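Rieske iron-sulfur protein soxF (Sulfolobus acidocaldarius, PDB 1JM1) carries a Rieske-type [2Fe-2S] cluster and probably transfers electrons in the archaeal respiratory chain as part of a quinol oxidase. Local coordinates at residues N62-K67 / G166-Y171; A8-Y13 / F35-T40; F172-P177 / P189-S194; D48-T53 / N84-A89. One frame throughout, in Å; residues are numbered along the deposited sequence.

Interaction 1 (N62-K67 / G166-Y171); sequences NPYYGK and GTNAPY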
loop_
_atom_site.group_PDB
_atom_site.type_symbol
_atom_site.label_atom_id
_atom_site.label_comp_id
_atom_site.label_asym_id
_atom_site.label_seq_id
_atom_site.Cartn_x
_atom_site.Cartn_y
_atom_site.Cartn_z
ATOM N N ASN A 62 -9.582 -1.143 8.741
ATOM C CA ASN A 62 -9.132 0.197 8.544
ATOM C C ASN A 62 -8.819 0.806 9.893
ATOM O O ASN A 62 -9.751 1.249 10.601
ATOM C CB ASN A 62 -10.164 1.088 7.836
ATOM C CG ASN A 62 -9.690 2.507 7.770
ATOM O OD1 ASN A 62 -8.473 2.775 7.919
ATOM N ND2 ASN A 62 -10.572 3.446 7.549
ATOM N N PRO A 63 -7.549 0.894 10.317
ATOM C CA PRO A 63 -7.252 1.423 11.663
ATOM C C PRO A 63 -7.541 2.899 11.818
ATOM O O PRO A 63 -7.551 3.401 12.946
ATOM C CB PRO A 63 -5.751 1.130 11.825
ATOM C CG PRO A 63 -5.243 1.146 10.455
ATOM C CD PRO A 63 -6.319 0.525 9.571
ATOM N N TYR A 64 -7.763 3.615 10.719
ATOM C CA TYR A 64 -8.058 5.045 10.734
ATOM C C TYR A 64 -9.569 5.343 10.767
ATOM O O TYR A 64 -9.920 6.521 10.687
ATOM C CB TYR A 64 -7.383 5.730 9.574
ATOM C CG TYR A 64 -5.902 5.836 9.648
ATOM C CD1 TYR A 64 -5.058 4.979 8.945
ATOM C CD2 TYR A 64 -5.305 6.848 10.375
ATOM C CE1 TYR A 64 -3.681 5.136 9.001
ATOM C CE2 TYR A 64 -3.943 7.043 10.392
ATOM C CZ TYR A 64 -3.118 6.178 9.697
ATOM O OH TYR A 64 -1.776 6.442 9.711
ATOM N N TYR A 65 -10.423 4.337 10.954
ATOM C CA TYR A 65 -11.874 4.626 11.037
ATOM C C TYR A 65 -12.126 5.709 12.068
ATOM O O TYR A 65 -11.636 5.644 13.203
ATOM C CB TYR A 65 -12.587 3.335 11.425
ATOM C CG TYR A 65 -14.077 3.558 11.657
ATOM C CD1 TYR A 65 -14.952 3.585 10.635
ATOM C CD2 TYR A 65 -14.613 3.807 12.901
ATOM C CE1 TYR A 65 -16.321 3.782 10.823
ATOM C CE2 TYR A 65 -15.973 3.974 13.105
ATOM C CZ TYR A 65 -16.804 3.941 12.040
ATOM O OH TYR A 65 -18.177 4.120 12.285
ATOM N N GLY A 66 -12.906 6.706 11.674
ATOM C CA GLY A 66 -13.276 7.798 12.535
ATOM C C GLY A 66 -12.204 8.831 12.790
ATOM O O GLY A 66 -12.423 9.798 13.506
ATOM N N LYS A 67 -10.992 8.680 12.191
ATOM C CA LYS A 67 -9.932 9.647 12.391
ATOM C C LYS A 67 -9.971 10.790 11.413
ATOM O O LYS A 67 -9.308 11.815 11.621
ATOM C CB LYS A 67 -8.566 8.965 12.358
ATOM C CG LYS A 67 -8.390 7.884 13.456
ATOM C CD LYS A 67 -8.437 8.487 14.872
ATOM C CE LYS A 67 -7.513 7.636 15.762
ATOM N N GLY A 166 -8.650 5.808 -3.644
ATOM C CA GLY A 166 -8.537 6.692 -2.505
ATOM C C GLY A 166 -7.454 6.186 -1.565
ATOM O O GLY A 166 -6.755 5.248 -1.875
ATOM N N THR A 167 -7.344 6.843 -0.402
ATOM C CA THR A 167 -6.508 6.350 0.682
ATOM C C THR A 167 -7.278 6.479 1.971
ATOM O O THR A 167 -8.207 7.282 2.069
ATOM C CB THR A 167 -5.141 7.056 0.792
ATOM O OG1 THR A 167 -5.319 8.402 1.234
ATOM C CG2 THR A 167 -4.407 7.062 -0.540
ATOM N N ASN A 168 -6.881 5.718 2.988
ATOM C CA ASN A 168 -7.533 5.811 4.284
ATOM C C ASN A 168 -6.936 6.877 5.177
ATOM O O ASN A 168 -7.489 7.168 6.249
ATOM C CB ASN A 168 -7.560 4.481 5.029
ATOM C CG ASN A 168 -6.184 3.982 5.448
ATOM O OD1 ASN A 168 -5.158 4.504 4.960
ATOM N ND2 ASN A 168 -6.149 2.972 6.295
ATOM N N ALA A 169 -5.821 7.506 4.769
ATOM C CA ALA A 169 -5.064 8.427 5.607
ATOM C C ALA A 169 -4.159 9.228 4.749
ATOM O O ALA A 169 -3.768 8.798 3.624
ATOM C CB ALA A 169 -4.255 7.622 6.610
ATOM N N PRO A 170 -3.692 10.372 5.232
ATOM C CA PRO A 170 -2.613 11.114 4.549
ATOM C C PRO A 170 -1.313 10.333 4.599
ATOM O O PRO A 170 -0.987 9.654 5.585
ATOM C CB PRO A 170 -2.482 12.394 5.407
ATOM C CG PRO A 170 -2.967 11.965 6.779
ATOM C CD PRO A 170 -4.098 11.024 6.498
ATOM N N TYR A 171 -0.536 10.487 3.545
ATOM C CA TYR A 171 0.842 10.003 3.505
ATOM C C TYR A 171 1.712 10.840 4.450
ATOM O O TYR A 171 1.277 11.864 5.012
ATOM C CB TYR A 171 1.363 10.113 2.075
ATOM C CG TYR A 171 0.624 9.307 1.034
ATOM C CD1 TYR A 171 0.646 9.718 -0.287
ATOM C CD2 TYR A 171 -0.072 8.141 1.318
ATOM C CE1 TYR A 171 0.014 9.012 -1.272
ATOM C CE2 TYR A 171 -0.718 7.421 0.315
ATOM C CZ TYR A 171 -0.679 7.854 -0.979
ATOM O OH TYR A 171 -1.331 7.115 -1.927
HETATM O O HOH W 1 -9.989 6.225 7.093
#
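N62 meets N168 through one hydrogen bond between their side-chain amides: ND2 of N168 donates to OD1 of N62 over 2.8 Å, with an N-H...O angle of 147° and the donor above the carbonyl plane. From the opposite face the backbone N of Y64 reaches the same OD1 at 3.0 Å, which closes an Asx turn over the type I beta turn N62 to Y65. Two donors thus grip one oxygen and fix the N62 amide, while its ND2 donates to a water, 2.9 Å away, that in turn donates to O of N168. The Y64 ring then takes CB of A169 over its centre, 3.5 Å from the centroid and 11° off the normal, a CH-pi contact. CG of N168, between its backbone N and carbonyl carbon (chi1 66°), lies 3.8 Å from CD1 of Y64, and ND2 of N168 comes to 3.5 Å from the same atom, at the ring's edge. The phenol OH of Y64 ends on P147 O and the R146 guanidinium. The contact joins the loop that follows strand 59-61 to the end of strand 161-167, where N168 pairs by backbone with I150, just before strand 151-155.

Interaction 2 (A8-Y13 / F35-T40); sequences AGFPRY and FAYPLT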
loop_
_atom_site.group_PDB
_atom_site.type_symbol
_atom_site.label_atom_id
_atom_site.label_comp_id
_atom_site.label_asym_id
_atom_site.label_seq_id
_atom_site.Cartn_x
_atom_site.Cartn_y
_atom_site.Cartn_z
ATOM N N ALA A 8 -14.412 10.312 -2.809
ATOM C CA ALA A 8 -14.279 11.506 -1.974
ATOM C C ALA A 8 -13.246 12.471 -2.568
ATOM O O ALA A 8 -12.467 13.074 -1.843
ATOM C CB ALA A 8 -14.001 11.187 -0.560
ATOM N N GLY A 9 -13.278 12.686 -3.874
ATOM C CA GLY A 9 -12.476 13.689 -4.539
ATOM C C GLY A 9 -11.140 13.172 -5.144
ATOM O O GLY A 9 -10.473 13.937 -5.826
ATOM N N PHE A 10 -10.776 11.941 -4.853
ATOM C CA PHE A 10 -9.609 11.322 -5.424
ATOM C C PHE A 10 -9.841 10.955 -6.869
ATOM O O PHE A 10 -10.995 10.728 -7.276
ATOM C CB PHE A 10 -9.226 10.070 -4.690
ATOM C CG PHE A 10 -8.388 10.260 -3.440
ATOM C CD1 PHE A 10 -8.915 10.650 -2.242
ATOM C CD2 PHE A 10 -7.024 10.006 -3.493
ATOM C CE1 PHE A 10 -8.160 10.770 -1.129
ATOM C CE2 PHE A 10 -6.257 10.110 -2.328
ATOM C CZ PHE A 10 -6.824 10.489 -1.149
ATOM N N PRO A 11 -8.784 10.809 -7.661
ATOM C CA PRO A 11 -8.895 10.252 -9.029
ATOM C C PRO A 11 -9.090 8.767 -8.980
ATOM O O PRO A 11 -8.742 8.074 -8.012
ATOM C CB PRO A 11 -7.561 10.613 -9.640
ATOM C CG PRO A 11 -6.594 10.710 -8.496
ATOM C CD PRO A 11 -7.380 11.128 -7.315
ATOM N N ARG A 12 -9.660 8.235 -10.043
ATOM C CA ARG A 12 -9.728 6.812 -10.328
ATOM C C ARG A 12 -8.599 6.528 -11.317
ATOM O O ARG A 12 -8.626 6.970 -12.447
ATOM C CB ARG A 12 -11.106 6.491 -10.887
ATOM C CG ARG A 12 -11.323 5.027 -11.303
ATOM C CD ARG A 12 -12.780 4.851 -11.733
ATOM N NE ARG A 12 -13.048 3.485 -12.183
ATOM C CZ ARG A 12 -13.403 2.521 -11.363
ATOM N NH1 ARG A 12 -13.546 2.666 -10.043
ATOM N NH2 ARG A 12 -13.622 1.309 -11.900
ATOM N N TYR A 13 -7.580 5.781 -10.890
ATOM C CA TYR A 13 -6.366 5.510 -11.634
ATOM C C TYR A 13 -6.206 4.033 -11.863
ATOM O O TYR A 13 -6.207 3.259 -10.914
ATOM C CB TYR A 13 -5.124 6.040 -10.843
ATOM C CG TYR A 13 -3.792 5.561 -11.338
ATOM C CD1 TYR A 13 -3.386 6.059 -12.592
ATOM C CD2 TYR A 13 -2.961 4.638 -10.681
ATOM C CE1 TYR A 13 -2.164 5.637 -13.103
ATOM C CE2 TYR A 13 -1.765 4.199 -11.221
ATOM C CZ TYR A 13 -1.376 4.720 -12.413
ATOM O OH TYR A 13 -0.164 4.238 -12.971
ATOM N N PHE A 35 3.548 1.266 -8.034
ATOM C CA PHE A 35 2.880 2.285 -8.837
ATOM C C PHE A 35 2.980 3.608 -8.067
ATOM O O PHE A 35 3.537 3.624 -6.951
ATOM C CB PHE A 35 1.410 1.896 -9.146
ATOM C CG PHE A 35 0.505 1.782 -7.972
ATOM C CD1 PHE A 35 -0.400 2.781 -7.644
ATOM C CD2 PHE A 35 0.509 0.650 -7.160
ATOM C CE1 PHE A 35 -1.295 2.648 -6.609
ATOM C CE2 PHE A 35 -0.383 0.516 -6.104
ATOM C CZ PHE A 35 -1.285 1.502 -5.823
ATOM N N ALA A 36 2.493 4.678 -8.630
ATOM C CA ALA A 36 2.412 5.972 -7.945
ATOM C C ALA A 36 0.972 6.418 -7.930
ATOM O O ALA A 36 0.243 6.223 -8.920
ATOM C CB ALA A 36 3.245 7.036 -8.636
ATOM N N TYR A 37 0.536 7.012 -6.815
ATOM C CA TYR A 37 -0.857 7.418 -6.691
ATOM C C TYR A 37 -1.046 8.251 -5.428
ATOM O O TYR A 37 -0.482 7.892 -4.394
ATOM C CB TYR A 37 -1.763 6.169 -6.514
ATOM C CG TYR A 37 -3.233 6.499 -6.362
ATOM C CD1 TYR A 37 -4.029 6.792 -7.461
ATOM C CD2 TYR A 37 -3.811 6.550 -5.084
ATOM C CE1 TYR A 37 -5.361 7.127 -7.306
ATOM C CE2 TYR A 37 -5.143 6.897 -4.944
ATOM C CZ TYR A 37 -5.913 7.186 -6.076
ATOM O OH TYR A 37 -7.225 7.525 -5.863
ATOM N N PRO A 38 -1.917 9.271 -5.460
ATOM C CA PRO A 38 -2.596 9.831 -6.630
ATOM C C PRO A 38 -1.762 10.687 -7.526
ATOM O O PRO A 38 -2.237 11.032 -8.611
ATOM C CB PRO A 38 -3.774 10.609 -6.000
ATOM C CG PRO A 38 -3.192 11.066 -4.658
ATOM C CD PRO A 38 -2.390 9.903 -4.195
ATOM N N LEU A 39 -0.549 11.086 -7.107
ATOM C CA LEU A 39 0.359 11.861 -7.873
ATOM C C LEU A 39 1.561 11.065 -8.262
ATOM O O LEU A 39 1.948 10.101 -7.586
ATOM C CB LEU A 39 0.818 13.126 -7.108
ATOM C CG LEU A 39 -0.306 14.025 -6.541
ATOM C CD1 LEU A 39 0.386 15.170 -5.815
ATOM C CD2 LEU A 39 -1.324 14.477 -7.545
ATOM N N THR A 40 2.228 11.478 -9.315
ATOM C CA THR A 40 3.342 10.679 -9.881
ATOM C C THR A 40 4.417 10.505 -8.961
ATOM O O THR A 40 5.208 9.526 -9.062
ATOM C CB THR A 40 3.863 11.253 -11.235
ATOM O OG1 THR A 40 4.410 12.450 -10.837
ATOM C CG2 THR A 40 2.703 11.343 -12.165
HETATM O O HOH W 2 2.105 4.683 -11.502
#
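Where strand 32-36 gives way to a loop with a cis peptide bond before P38, the segment F35-T40 packs against the N-terminal segment A8-Y13 that leads into strand 13-17. The polar link is a single bond: OH of Y37 donates to O of P11 at 2.7 Å, in the carbonyl plane and with a C=O...O angle of 154°. CG of Y37 is anti to the backbone N (chi1 179°), which places it beside the carbonyl carbon of Y37 itself. P11 and Y37 meet tip to tip. Carbon also crowds the hydroxyl, with CD2 of F10 3.4 Å from OH of Y37. On one side CB of Y13 comes to 3.6 Å from CD1 of Y37, at the edge of its ring. P38 folds back so that its own CB covers the centre of one face of the Y37 ring, and the same CB meets CG of P11 at 3.8 Å. Farther out, CE2 of Y13 lies 4.1 Å from CD1 of F35, and a water bridges OH of Y13 and N of A36. F35 and Y37 also pack on A164 of strand 161-167. A phenylalanine in place of Y37 would probably leave the P11 carbonyl without its hydroxyl donor and CD2 of F10 without the oxygen beside it. The chemistry is thus mostly apolar, prolines and aromatic rings closing round one short hydrogen bond, with the outer Y13 hydroxyl reaching N of A36 in strand 32-36 through water.

Interaction 3 (F172-P177 / P189-S194); sequences FSAGIP and PRYSYS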
loop_
_atom_site.group_PDB
_atom_site.type_symbol
_atom_site.label_atom_id
_atom_site.label_comp_id
_atom_site.label_asym_id
_atom_site.label_seq_id
_atom_site.Cartn_x
_atom_site.Cartn_y
_atom_site.Cartn_z
ATOM N N PHE A 172 2.944 10.398 4.634
ATOM C CA PHE A 172 3.928 11.135 5.403
ATOM C C PHE A 172 3.960 12.594 5.009
ATOM O O PHE A 172 4.025 12.945 3.839
ATOM C CB PHE A 172 5.296 10.483 5.136
ATOM C CG PHE A 172 6.444 11.216 5.814
ATOM C CD1 PHE A 172 6.605 11.180 7.192
ATOM C CD2 PHE A 172 7.349 11.940 5.037
ATOM C CE1 PHE A 172 7.652 11.860 7.815
ATOM C CE2 PHE A 172 8.429 12.612 5.665
ATOM C CZ PHE A 172 8.531 12.562 7.013
ATOM N N SER A 173 4.018 13.460 6.018
ATOM C CA SER A 173 4.168 14.908 5.803
ATOM C C SER A 173 5.649 15.242 5.773
ATOM O O SER A 173 6.341 15.161 6.782
ATOM C CB SER A 173 3.533 15.692 6.956
ATOM O OG SER A 173 2.118 15.610 6.942
ATOM N N ALA A 174 6.092 15.649 4.597
ATOM C CA ALA A 174 7.493 16.047 4.380
ATOM C C ALA A 174 7.592 17.562 4.505
ATOM O O ALA A 174 7.744 18.054 5.613
ATOM C CB ALA A 174 7.952 15.471 3.045
ATOM N N GLY A 175 7.511 18.309 3.412
ATOM C CA GLY A 175 7.554 19.737 3.474
ATOM C C GLY A 175 6.167 20.359 3.629
ATOM O O GLY A 175 6.071 21.504 4.021
ATOM N N ILE A 176 5.118 19.761 3.164
ATOM C CA ILE A 176 3.772 20.231 3.158
ATOM C C ILE A 176 2.983 19.360 4.161
ATOM O O ILE A 176 2.970 18.135 4.034
ATOM C CB ILE A 176 3.091 20.099 1.786
ATOM C CG1 ILE A 176 3.890 20.860 0.720
ATOM C CG2 ILE A 176 1.637 20.548 1.815
ATOM C CD1 ILE A 176 3.840 22.342 0.925
ATOM N N PRO A 177 2.291 19.918 5.134
ATOM C CA PRO A 177 1.483 19.108 6.040
ATOM C C PRO A 177 0.360 18.433 5.255
ATOM O O PRO A 177 -0.328 19.043 4.449
ATOM C CB PRO A 177 0.923 20.115 7.009
ATOM C CG PRO A 177 1.605 21.342 6.749
ATOM C CD PRO A 177 2.252 21.398 5.481
ATOM N N PRO A 189 7.286 19.178 -3.425
ATOM C CA PRO A 189 8.533 18.899 -4.097
ATOM C C PRO A 189 9.468 17.999 -3.293
ATOM O O PRO A 189 10.352 17.411 -3.903
ATOM C CB PRO A 189 9.170 20.278 -4.298
ATOM C CG PRO A 189 8.155 21.228 -4.015
ATOM C CD PRO A 189 7.095 20.630 -3.244
ATOM N N ARG A 190 9.339 17.910 -1.987
ATOM C CA ARG A 190 10.182 17.007 -1.221
ATOM C C ARG A 190 9.914 15.535 -1.530
ATOM O O ARG A 190 10.746 14.671 -1.233
ATOM C CB ARG A 190 10.102 17.255 0.243
ATOM C CG ARG A 190 10.529 18.628 0.693
ATOM C CD ARG A 190 10.825 18.641 2.194
ATOM N NE ARG A 190 11.075 20.028 2.602
ATOM C CZ ARG A 190 11.220 20.364 3.872
ATOM N NH1 ARG A 190 11.221 19.435 4.825
ATOM N NH2 ARG A 190 11.376 21.620 4.184
ATOM N N TYR A 191 8.745 15.228 -2.141
ATOM C CA TYR A 191 8.451 13.871 -2.569
ATOM C C TYR A 191 9.202 13.617 -3.870
ATOM O O TYR A 191 8.692 13.815 -4.978
ATOM C CB TYR A 191 6.942 13.665 -2.747
ATOM C CG TYR A 191 6.278 13.096 -1.505
ATOM C CD1 TYR A 191 6.318 13.717 -0.261
ATOM C CD2 TYR A 191 5.596 11.870 -1.582
ATOM C CE1 TYR A 191 5.685 13.144 0.849
ATOM C CE2 TYR A 191 4.992 11.298 -0.490
ATOM C CZ TYR A 191 5.042 11.935 0.731
ATOM O OH TYR A 191 4.414 11.316 1.776
ATOM N N SER A 192 10.411 13.130 -3.829
ATOM C CA SER A 192 11.148 12.935 -5.089
ATOM C C SER A 192 11.337 11.469 -5.332
ATOM O O SER A 192 12.104 11.066 -6.191
ATOM C CB SER A 192 12.504 13.841 -5.030
ATOM O OG SER A 192 13.197 13.193 -4.044
ATOM N N TYR A 193 10.749 10.476 -4.664
ATOM C CA TYR A 193 10.837 9.032 -4.656
ATOM C C TYR A 193 10.563 8.484 -6.071
ATOM O O TYR A 193 9.592 8.973 -6.763
ATOM C CB TYR A 193 9.781 8.403 -3.744
ATOM C CG TYR A 193 9.768 8.953 -2.337
ATOM C CD1 TYR A 193 8.860 9.923 -1.976
ATOM C CD2 TYR A 193 10.657 8.508 -1.394
ATOM C CE1 TYR A 193 8.829 10.421 -0.688
ATOM C CE2 TYR A 193 10.645 8.995 -0.064
ATOM C CZ TYR A 193 9.742 9.950 0.268
ATOM O OH TYR A 193 9.661 10.519 1.517
ATOM N N SER A 194 11.373 7.587 -6.396
ATOM C CA SER A 194 11.093 6.740 -7.622
ATOM C C SER A 194 10.227 5.481 -7.325
ATOM O O SER A 194 10.061 4.998 -6.294
ATOM C CB SER A 194 12.340 6.361 -8.358
ATOM O OG SER A 194 13.302 5.990 -7.397
#
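Y191 reaches F172 through its phenol: OH of Y191 donates to O of F172 over 2.7 Å. The C=O...O angle of 125° and the in-plane approach put the hydroxyl on a lone pair, and the carbonyl oxygen lies in the plane of the Y191 ring, at its edge. CB of A174 meets the same rim, 3.9 Å from CE1 of Y191. Beside the ring, R190 is extended from CG to NE, and its guanidinium has CA of G175 over one face, 3.5 Å above the plane and offset toward the rim. CD of R190 also lies 3.5 Å from N of G175. Both segments belong to the irregular chain between strands 161-167 and 202-203, folded back on itself so that F172-G175 and R190-Y193 run 136° apart; Y191 is the centre of an inverse gamma turn. This loop adjoins the cluster-binding part of the Rieske domain, the F172 side chain being about 5 Å from that of L97 and about 7 Å from the [2Fe-2S] cluster. A leucine in place of Y191 would probably leave the F172 carbonyl without its hydroxyl donor and A174 without the ring edge it rests on. Farther out, D188 receives the backbone N-H groups of G175, I176 and R190, tying both segments to one carboxylate. R178 makes a cation-pi contact with Y191, and OH of Y193 bonds to O of G98 in the cluster-binding region.

Interaction 4 (D48-T53 / N84-A89); sequences DLQALT and NGTIFA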
loop_
_atom_site.group_PDB
_atom_site.type_symbol
_atom_site.label_atom_id
_atom_site.label_comp_id
_atom_site.label_asym_id
_atom_site.label_seq_id
_atom_site.Cartn_x
_atom_site.Cartn_y
_atom_site.Cartn_z
ATOM N N ASP A 48 -0.410 -9.036 -3.271
ATOM C CA ASP A 48 -1.328 -10.164 -3.144
ATOM C C ASP A 48 -0.958 -10.857 -1.870
ATOM O O ASP A 48 0.068 -11.562 -1.773
ATOM C CB ASP A 48 -1.295 -11.074 -4.341
ATOM C CG ASP A 48 -2.311 -12.206 -4.203
ATOM O OD1 ASP A 48 -2.585 -12.688 -3.125
ATOM O OD2 ASP A 48 -2.737 -12.723 -5.280
ATOM N N LEU A 49 -1.767 -10.640 -0.792
ATOM C CA LEU A 49 -1.408 -11.162 0.504
ATOM C C LEU A 49 -1.492 -12.666 0.566
ATOM O O LEU A 49 -0.783 -13.264 1.430
ATOM C CB LEU A 49 -2.185 -10.521 1.627
ATOM C CG LEU A 49 -1.838 -9.052 1.948
ATOM C CD1 LEU A 49 -2.702 -8.512 3.066
ATOM C CD2 LEU A 49 -0.376 -8.879 2.371
ATOM N N GLN A 50 -2.274 -13.319 -0.261
ATOM C CA GLN A 50 -2.292 -14.794 -0.283
ATOM C C GLN A 50 -1.054 -15.329 -0.958
ATOM O O GLN A 50 -0.448 -16.291 -0.466
ATOM C CB GLN A 50 -3.604 -15.255 -0.957
ATOM C CG GLN A 50 -3.666 -16.797 -1.063
ATOM C CD GLN A 50 -5.060 -17.224 -1.571
ATOM O OE1 GLN A 50 -5.557 -18.108 -0.941
ATOM N NE2 GLN A 50 -5.511 -16.744 -2.659
ATOM N N ALA A 51 -0.638 -14.748 -2.101
ATOM C CA ALA A 51 0.602 -15.181 -2.687
ATOM C C ALA A 51 1.773 -14.974 -1.734
ATOM O O ALA A 51 2.670 -15.816 -1.628
ATOM C CB ALA A 51 0.825 -14.447 -4.024
ATOM N N LEU A 52 1.749 -13.886 -1.002
ATOM C CA LEU A 52 2.841 -13.559 -0.095
ATOM C C LEU A 52 2.919 -14.549 1.094
ATOM O O LEU A 52 3.988 -15.034 1.417
ATOM C CB LEU A 52 2.701 -12.126 0.389
ATOM C CG LEU A 52 3.857 -11.642 1.259
ATOM C CD1 LEU A 52 5.081 -11.358 0.401
ATOM C CD2 LEU A 52 3.416 -10.392 2.050
ATOM N N THR A 53 1.780 -14.725 1.776
ATOM C CA THR A 53 1.735 -15.407 3.063
ATOM C C THR A 53 1.307 -16.864 2.972
ATOM O O THR A 53 1.485 -17.602 3.971
ATOM C CB THR A 53 0.768 -14.719 4.063
ATOM O OG1 THR A 53 -0.573 -14.906 3.633
ATOM C CG2 THR A 53 1.058 -13.243 4.249
ATOM N N ASN A 84 -9.742 -13.531 -6.479
ATOM C CA ASN A 84 -9.428 -14.248 -5.259
ATOM C C ASN A 84 -9.717 -13.422 -4.019
ATOM O O ASN A 84 -9.673 -13.948 -2.911
ATOM C CB ASN A 84 -7.942 -14.646 -5.215
ATOM C CG ASN A 84 -7.572 -15.516 -6.403
ATOM O OD1 ASN A 84 -8.248 -16.546 -6.585
ATOM N ND2 ASN A 84 -6.653 -15.059 -7.220
ATOM N N GLY A 85 -9.979 -12.130 -4.160
ATOM C CA GLY A 85 -10.233 -11.253 -3.024
ATOM C C GLY A 85 -8.993 -10.911 -2.198
ATOM O O GLY A 85 -9.197 -10.506 -1.048
ATOM N N THR A 86 -7.800 -11.038 -2.735
ATOM C CA THR A 86 -6.596 -11.024 -1.899
ATOM C C THR A 86 -5.626 -9.901 -2.228
ATOM O O THR A 86 -4.525 -9.904 -1.676
ATOM C CB THR A 86 -5.895 -12.387 -1.999
ATOM O OG1 THR A 86 -5.637 -12.645 -3.381
ATOM C CG2 THR A 86 -6.753 -13.498 -1.379
ATOM N N ILE A 87 -5.986 -8.965 -3.102
ATOM C CA ILE A 87 -5.076 -7.886 -3.490
ATOM C C ILE A 87 -5.386 -6.618 -2.718
ATOM O O ILE A 87 -6.546 -6.144 -2.709
ATOM C CB ILE A 87 -5.122 -7.646 -4.999
ATOM C CG1 ILE A 87 -4.620 -8.897 -5.732
ATOM C CG2 ILE A 87 -4.296 -6.417 -5.348
ATOM C CD1 ILE A 87 -4.861 -8.911 -7.168
ATOM N N PHE A 88 -4.357 -6.069 -2.099
ATOM C CA PHE A 88 -4.391 -4.872 -1.272
ATOM C C PHE A 88 -3.311 -3.915 -1.774
ATOM O O PHE A 88 -2.466 -4.289 -2.604
ATOM C CB PHE A 88 -4.135 -5.235 0.211
ATOM C CG PHE A 88 -5.182 -6.171 0.753
ATOM C CD1 PHE A 88 -5.071 -7.538 0.591
ATOM C CD2 PHE A 88 -6.284 -5.664 1.404
ATOM C CE1 PHE A 88 -6.031 -8.397 1.092
ATOM C CE2 PHE A 88 -7.266 -6.495 1.911
ATOM C CZ PHE A 88 -7.103 -7.863 1.762
ATOM N N ALA A 89 -3.288 -2.710 -1.240
ATOM C CA ALA A 89 -2.263 -1.747 -1.596
ATOM C C ALA A 89 -1.994 -0.797 -0.449
ATOM O O ALA A 89 -2.876 -0.465 0.341
ATOM C CB ALA A 89 -2.683 -0.962 -2.836
HETATM O O HOH W 3 -5.104 -12.488 -6.884
HETATM O O HOH W 4 -8.582 -16.767 -2.477
#
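D48 and T86 meet through a hydrogen bond: OG1 of T86 donates to OD1 of D48 at 3.1 Å, and N of A51 reaches that same OD1 at 3.0 Å from the opposite face of the carboxylate plane, nearly straight at 168°. A weak third bond comes from N of Q50. OG1 of T86 occupies the crowded position between its own N and carbonyl carbon (chi1 56°), which brings it to D48 while CG2, anti to the carbonyl carbon, is left to meet Q50. Across the backbone, N of L49 donates to O of T86 at 3.0 Å, nearly along the C=O axis. D48 is thus the N-cap of helix 49-53 and, at once, the end of strand 43-48: it forms an antiparallel non-hydrogen-bonded pair with I87 of strand 87-91, their CA atoms 4.4 Å apart and their side chains on the same face of the sheet. The helix start, with its N-H groups, would probably favour the ionised carboxylate. OD2 of D48 takes a hydrogen from a water that also accepts from ND2 of N84, so N84 is linked to the other carboxylate oxygen through solvent. Beyond the polar group, CB of Q50 packs on CG2 of T86 at 3.6 Å, and the extended Q50 chain carries NE2 past the same methyl. Among buried side chains, CD1 of L49 touches CD1 of F88 at 3.6 Å, the two crossing at about a right angle. The methylene of D48 meets CG1 of I87 at 4.2 Å; both residues also pack against helix 18-28, D48 on I25 and I87 on I18.

Interactions 1 and 4 are buried and rest on an asparagine or aspartate oxygen gripped from both faces, N62 in a loop turn and D48 at a helix start. Interactions 2 and 3 lie nearer the surface, and each turns on a tyrosine hydroxyl donating to a backbone carbonyl. Interaction 1 touches both of these: OH of Y171 lies 2.7 Å from O of Y37, a probable hydrogen bond, and CB of Y171 packs on OH of Y191. Interactions 2 and 4 reach the same three-stranded sheet, at strands 32-36 and 87-91. Interaction 3 sits beside the cluster, with interaction 4 on the opposite side of the chain's centre, about 28 Å between centres.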